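Local coordinates for geranyltranstransferase (IspA) (Helicobacter pylori, PDB 3LLW), which probably acts as a magnesium-dependent prenyltransferase of isoprenoid biosynthesis, joining allylic and homoallylic diphosphates as in other FPP/GGPP synthases, at residues V121-G124 with D125-T129; N277-D280 with A281-P284. All coordinates share one frame; numbering follows the deposited sequence.

Interaction 1: V121-G124 with D125-T129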
ATOM      1  N   VAL A 121      13.057  -4.918  -3.397  1.00 43.67           N
ATOM      2  CA  VAL A 121      12.280  -3.673  -3.422  1.00 44.08           C
ATOM      3  C   VAL A 121      10.839  -3.939  -3.837  1.00 44.03           C
ATOM      4  O   VAL A 121       9.880  -3.506  -3.156  1.00 35.29           O
ATOM      5  CB  VAL A 121      12.899  -2.600  -4.363  1.00 46.05           C
ATOM      6  CG1 VAL A 121      11.998  -1.362  -4.438  1.00 51.09           C
ATOM      7  CG2 VAL A 121      14.277  -2.193  -3.868  1.00 47.64           C
ATOM      8  N   LEU A 122      10.704  -4.687  -4.934  1.00 39.78           N
ATOM      9  CA  LEU A 122       9.408  -4.973  -5.535  1.00 44.48           C
ATOM     10  C   LEU A 122       8.537  -5.905  -4.703  1.00 42.59           C
ATOM     11  O   LEU A 122       7.318  -5.710  -4.621  1.00 45.41           O
ATOM     12  CB  LEU A 122       9.568  -5.496  -6.969  1.00 40.79           C
ATOM     13  CG  LEU A 122      10.076  -4.464  -7.972  1.00 48.12           C
ATOM     14  CD1 LEU A 122      10.321  -5.126  -9.315  1.00 44.57           C
ATOM     15  CD2 LEU A 122       9.133  -3.223  -8.095  1.00 33.05           C
ATOM     16  N   ILE A 123       9.153  -6.899  -4.077  1.00 40.25           N
ATOM     17  CA  ILE A 123       8.421  -7.743  -3.121  1.00 40.85           C
ATOM     18  C   ILE A 123       7.983  -7.034  -1.835  1.00 43.45           C
ATOM     19  O   ILE A 123       6.850  -7.249  -1.381  1.00 39.86           O
ATOM     20  CB  ILE A 123       9.077  -9.115  -2.912  1.00 33.23           C
ATOM     21  CG1 ILE A 123       8.627 -10.016  -4.057  1.00 46.69           C
ATOM     22  CG2 ILE A 123       8.633  -9.773  -1.615  1.00 26.00           C
ATOM     23  CD1 ILE A 123       9.607 -11.053  -4.386  1.00 56.69           C
ATOM     24  N   GLY A 124       8.828  -6.160  -1.279  1.00 36.48           N
ATOM     25  CA  GLY A 124       8.357  -5.265  -0.205  1.00 35.71           C
ATOM     26  C   GLY A 124       7.179  -4.396  -0.657  1.00 30.88           C
ATOM     27  O   GLY A 124       6.199  -4.221   0.070  1.00 48.20           O
ATOM     28  N   ASP A 125       7.271  -3.860  -1.871  1.00 37.28           N
ATOM     29  CA  ASP A 125       6.203  -3.067  -2.482  1.00 45.05           C
ATOM     30  C   ASP A 125       4.895  -3.833  -2.610  1.00 42.71           C
ATOM     31  O   ASP A 125       3.828  -3.308  -2.276  1.00 43.60           O
ATOM     32  CB  ASP A 125       6.626  -2.563  -3.860  1.00 46.22           C
ATOM     33  CG  ASP A 125       7.588  -1.402  -3.792  1.00 61.51           C
ATOM     34  OD1 ASP A 125       7.865  -0.919  -2.673  1.00 66.96           O
ATOM     35  OD2 ASP A 125       8.066  -0.969  -4.869  1.00 63.38           O
ATOM     36  N   ALA A 126       4.989  -5.070  -3.094  1.00 35.95           N
ATOM     37  CA  ALA A 126       3.834  -5.957  -3.209  1.00 34.42           C
ATOM     38  C   ALA A 126       3.225  -6.334  -1.876  1.00 44.15           C
ATOM     39  O   ALA A 126       1.969  -6.375  -1.738  1.00 28.76           O
ATOM     40  CB  ALA A 126       4.172  -7.186  -3.997  1.00 41.01           C
ATOM     41  N   LEU A 127       4.084  -6.612  -0.892  1.00 33.80           N
ATOM     42  CA  LEU A 127       3.559  -6.924   0.445  1.00 38.73           C
ATOM     43  C   LEU A 127       2.846  -5.751   1.139  1.00 39.16           C
ATOM     44  O   LEU A 127       1.883  -5.954   1.884  1.00 44.04           O
ATOM     45  CB  LEU A 127       4.631  -7.530   1.336  1.00 30.88           C
ATOM     46  CG  LEU A 127       4.916  -9.016   1.086  1.00 43.68           C
ATOM     47  CD1 LEU A 127       6.172  -9.409   1.819  1.00 30.23           C
ATOM     48  CD2 LEU A 127       3.734  -9.905   1.509  1.00 35.87           C
ATOM     49  N   ASN A 128       3.341  -4.542   0.893  1.00 38.40           N
ATOM     50  CA  ASN A 128       2.683  -3.301   1.275  1.00 29.89           C
ATOM     51  C   ASN A 128       1.282  -3.208   0.667  1.00 41.52           C
ATOM     52  O   ASN A 128       0.337  -3.016   1.402  1.00 32.03           O
ATOM     53  CB  ASN A 128       3.529  -2.123   0.805  1.00 30.80           C
ATOM     54  CG  ASN A 128       3.006  -0.768   1.245  1.00 43.21           C
ATOM     55  OD1 ASN A 128       1.961  -0.624   1.913  1.00 45.61           O
ATOM     56  ND2 ASN A 128       3.742   0.255   0.853  1.00 41.11           N
ATOM     57  N   THR A 129       1.169  -3.332  -0.661  1.00 37.89           N
ATOM     58  CA  THR A 129      -0.128  -3.324  -1.363  1.00 35.59           C
ATOM     59  C   THR A 129      -1.015  -4.506  -0.988  1.00 37.79           C
ATOM     60  O   THR A 129      -2.266  -4.364  -0.820  1.00 36.31           O
ATOM     61  CB  THR A 129       0.064  -3.275  -2.903  1.00 34.36           C
ATOM     62  OG1 THR A 129       0.990  -2.238  -3.225  1.00 40.25           O
ATOM     63  CG2 THR A 129      -1.239  -2.975  -3.606  1.00 39.30           C
TER
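Two buried turns of helix 117-137 of the prenyl synthase fold bring Val121-Gly124 against Asp125-Thr129, at the interface with the second subunit. Four successive i to i+4 backbone bonds join them: Asp125 N to Val121 O (2.9 Å), Ala126 N to Leu122 O, Leu127 N to Ile123 O and Asn128 N to Gly124 O (3.0 Å). Asp125 runs alongside Val121. With Asp125 CG beside its own backbone N (chi1 -76°), the carboxylate is set against the Val121 carbonyl: Asp125 CG is 3.2 Å from Val121 O, and Asp125 OD1 approaches that same oxygen to 3.3 Å, two acceptors that do not bond. What engages the carboxylate is the second subunit, where ND1 of His93 is hydrogen-bonded to Asp125 OD2; Val121 O is also hydrogen-bonded to NE2 of this chain's His93. Two residues further along, on another face of the helix, comes a purely apolar touch, Ile123 CG2 against Leu127 CD1 at 4.2 Å; both residues also pack on helix 36-45. Asn128 swings its amide away from Gly124 to Thr129 of the second subunit. This is regular alpha-helix with one polar flank turned to the partner chain, in an interface helix of the all-alpha prenyl synthase dimer.

Interaction 2: N277-D280 with A281-P284; sequences NDLD and ALKP
Asp280 and Ala281, whose surfaces are the most buried by this contact, stand where helix 261-279 gives way to the loop before helix 287-301. They are the two central residues of a type I beta turn running from Leu279 to Leu282. The turn is closed by Leu282 N on Leu279 O at 3.0 Å, with the donor well above the carbonyl plane (55° out of it) and a C=O...N angle of 121°. One residue earlier, Ala281 N reaches Asp278 O in a weak bond of 3.5 Å, and the methyl CB of Ala281 rests 3.6 Å from the same oxygen. The i+4 bonding gives way to longer, weaker i+3 bonds before the turn closes.

Leu279 supplies the inward side. Its CD1 lies 4.3 Å from CD2 of Leu282, whose CB also sits only 3.2 Å from Leu279 O. In Leu282 CG is anti to the backbone N (chi1 -157°), which sends the branch inward to Leu211 and Trp214 of helix 209-236 and Leu289 of helix 287-301; Leu279 packs on Trp214 and Phe218 and on Leu293 and Leu297 of those same two helices. The solvent side carries Asp280, Ala281 and Lys283. Lys283 CB lies 3.8 Å from Asp280 O; its extended chain also touches Gln290 of helix 287-301 and leaves NZ 5.5 Å from Asp280 OD2, too far for a salt bridge though the opposite charges probably attract weakly. Exposed residues outside and two leucines inside make this a type I beta turn at the C-terminal end of a helix, opening the connection to the chain's last helix.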
ATOM      1  N   ASN A 277       0.078  -1.266  35.538  1.00 70.43           N
ATOM      2  CA  ASN A 277      -0.823  -0.572  36.448  1.00 76.56           C
ATOM      3  C   ASN A 277      -1.994   0.110  35.743  1.00 73.44           C
ATOM      4  O   ASN A 277      -3.108   0.129  36.259  1.00 77.71           O
ATOM      5  CB  ASN A 277      -0.049   0.441  37.299  1.00 80.37           C
ATOM      6  CG  ASN A 277      -0.777   0.804  38.571  1.00 88.68           C
ATOM      7  OD1 ASN A 277      -1.085  -0.064  39.396  1.00 87.69           O
ATOM      8  ND2 ASN A 277      -1.064   2.092  38.739  1.00 94.21           N
ATOM      9  N   ASP A 278      -1.726   0.668  34.565  1.00 78.34           N
ATOM     10  CA  ASP A 278      -2.744   1.296  33.717  1.00 76.08           C
ATOM     11  C   ASP A 278      -3.670   0.222  33.157  1.00 71.57           C
ATOM     12  O   ASP A 278      -4.864   0.447  32.944  1.00 66.44           O
ATOM     13  CB  ASP A 278      -2.065   2.039  32.565  1.00 82.63           C
ATOM     14  CG  ASP A 278      -2.604   3.450  32.366  1.00 97.37           C
ATOM     15  OD1 ASP A 278      -2.403   4.001  31.261  1.00103.57           O
ATOM     16  OD2 ASP A 278      -3.212   4.015  33.307  1.00105.06           O
ATOM     17  N   LEU A 279      -3.089  -0.952  32.939  1.00 67.93           N
ATOM     18  CA  LEU A 279      -3.801  -2.127  32.469  1.00 68.34           C
ATOM     19  C   LEU A 279      -4.727  -2.710  33.535  1.00 70.79           C
ATOM     20  O   LEU A 279      -5.802  -3.206  33.218  1.00 71.79           O
ATOM     21  CB  LEU A 279      -2.783  -3.179  31.997  1.00 63.84           C
ATOM     22  CG  LEU A 279      -3.254  -4.502  31.401  1.00 59.42           C
ATOM     23  CD1 LEU A 279      -4.029  -4.281  30.109  1.00 58.93           C
ATOM     24  CD2 LEU A 279      -2.058  -5.395  31.177  1.00 64.59           C
ATOM     25  N   ASP A 280      -4.322  -2.635  34.802  1.00 77.92           N
ATOM     26  CA  ASP A 280      -5.139  -3.172  35.900  1.00 79.54           C
ATOM     27  C   ASP A 280      -6.310  -2.256  36.299  1.00 76.87           C
ATOM     28  O   ASP A 280      -7.039  -2.547  37.245  1.00 79.37           O
ATOM     29  CB  ASP A 280      -4.266  -3.547  37.113  1.00 82.13           C
ATOM     30  CG  ASP A 280      -3.208  -4.614  36.784  1.00 87.33           C
ATOM     31  OD1 ASP A 280      -2.240  -4.735  37.564  1.00 92.86           O
ATOM     32  OD2 ASP A 280      -3.314  -5.316  35.750  1.00 84.64           O
ATOM     33  N   ALA A 281      -6.481  -1.158  35.567  1.00 74.35           N
ATOM     34  CA  ALA A 281      -7.677  -0.320  35.658  1.00 75.21           C
ATOM     35  C   ALA A 281      -8.695  -0.711  34.578  1.00 77.98           C
ATOM     36  O   ALA A 281      -9.717  -0.047  34.393  1.00 79.42           O
ATOM     37  CB  ALA A 281      -7.306   1.149  35.533  1.00 74.03           C
ATOM     38  N   LEU A 282      -8.400  -1.793  33.864  1.00 79.76           N
ATOM     39  CA  LEU A 282      -9.294  -2.331  32.844  1.00 76.64           C
ATOM     40  C   LEU A 282     -10.080  -3.512  33.411  1.00 75.38           C
ATOM     41  O   LEU A 282     -11.116  -3.889  32.858  1.00 74.55           O
ATOM     42  CB  LEU A 282      -8.486  -2.757  31.615  1.00 76.74           C
ATOM     43  CG  LEU A 282      -9.121  -2.873  30.233  1.00 70.67           C
ATOM     44  CD1 LEU A 282      -9.425  -1.500  29.649  1.00 71.70           C
ATOM     45  CD2 LEU A 282      -8.173  -3.629  29.347  1.00 66.43           C
ATOM     46  N   LYS A 283      -9.579  -4.068  34.521  1.00 78.29           N
ATOM     47  CA  LYS A 283     -10.229  -5.155  35.288  1.00 78.60           C
ATOM     48  C   LYS A 283     -11.735  -5.037  35.600  1.00 76.29           C
ATOM     49  O   LYS A 283     -12.445  -6.027  35.428  1.00 80.24           O
ATOM     50  CB  LYS A 283      -9.467  -5.457  36.594  1.00 83.09           C
ATOM     51  CG  LYS A 283      -8.221  -6.304  36.431  1.00 87.40           C
ATOM     52  CD  LYS A 283      -7.844  -7.024  37.717  1.00 93.87           C
ATOM     53  CE  LYS A 283      -6.548  -7.818  37.544  1.00 97.44           C
ATOM     54  NZ  LYS A 283      -6.387  -8.903  38.560  1.00 96.89           N
ATOM     55  N   PRO A 284     -12.226  -3.866  36.084  1.00 74.29           N
ATOM     56  CA  PRO A 284     -13.675  -3.779  36.347  1.00 73.54           C
ATOM     57  C   PRO A 284     -14.594  -3.952  35.137  1.00 73.02           C
ATOM     58  O   PRO A 284     -15.477  -4.814  35.162  1.00 76.10           O
ATOM     59  CB  PRO A 284     -13.847  -2.369  36.927  1.00 72.48           C
ATOM     60  CG  PRO A 284     -12.512  -2.016  37.451  1.00 76.20           C
ATOM     61  CD  PRO A 284     -11.554  -2.613  36.479  1.00 75.59           C
TER

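Interaction 1 is buried and interaction 2 only partly so; their centres lie 39 Å apart on opposite sides of the chain's centre, and they share no helix. In 121-129 the backbone keeps the full i+4 pattern, and the polar side chains look across the subunit boundary; Gly124 lies about 10 Å from the side chain of Asp94, a magnesium ligand, though no magnesium is bound to this chain. In 277-284 that pattern gives out: i+3 bonds, most of them weak, carry the chain from helix to loop, and no other subunit touches it. Both use leucines to grip neighbouring helices, but interaction 1 serves the dimer, whereas interaction 2 joins consecutive helices within one chain.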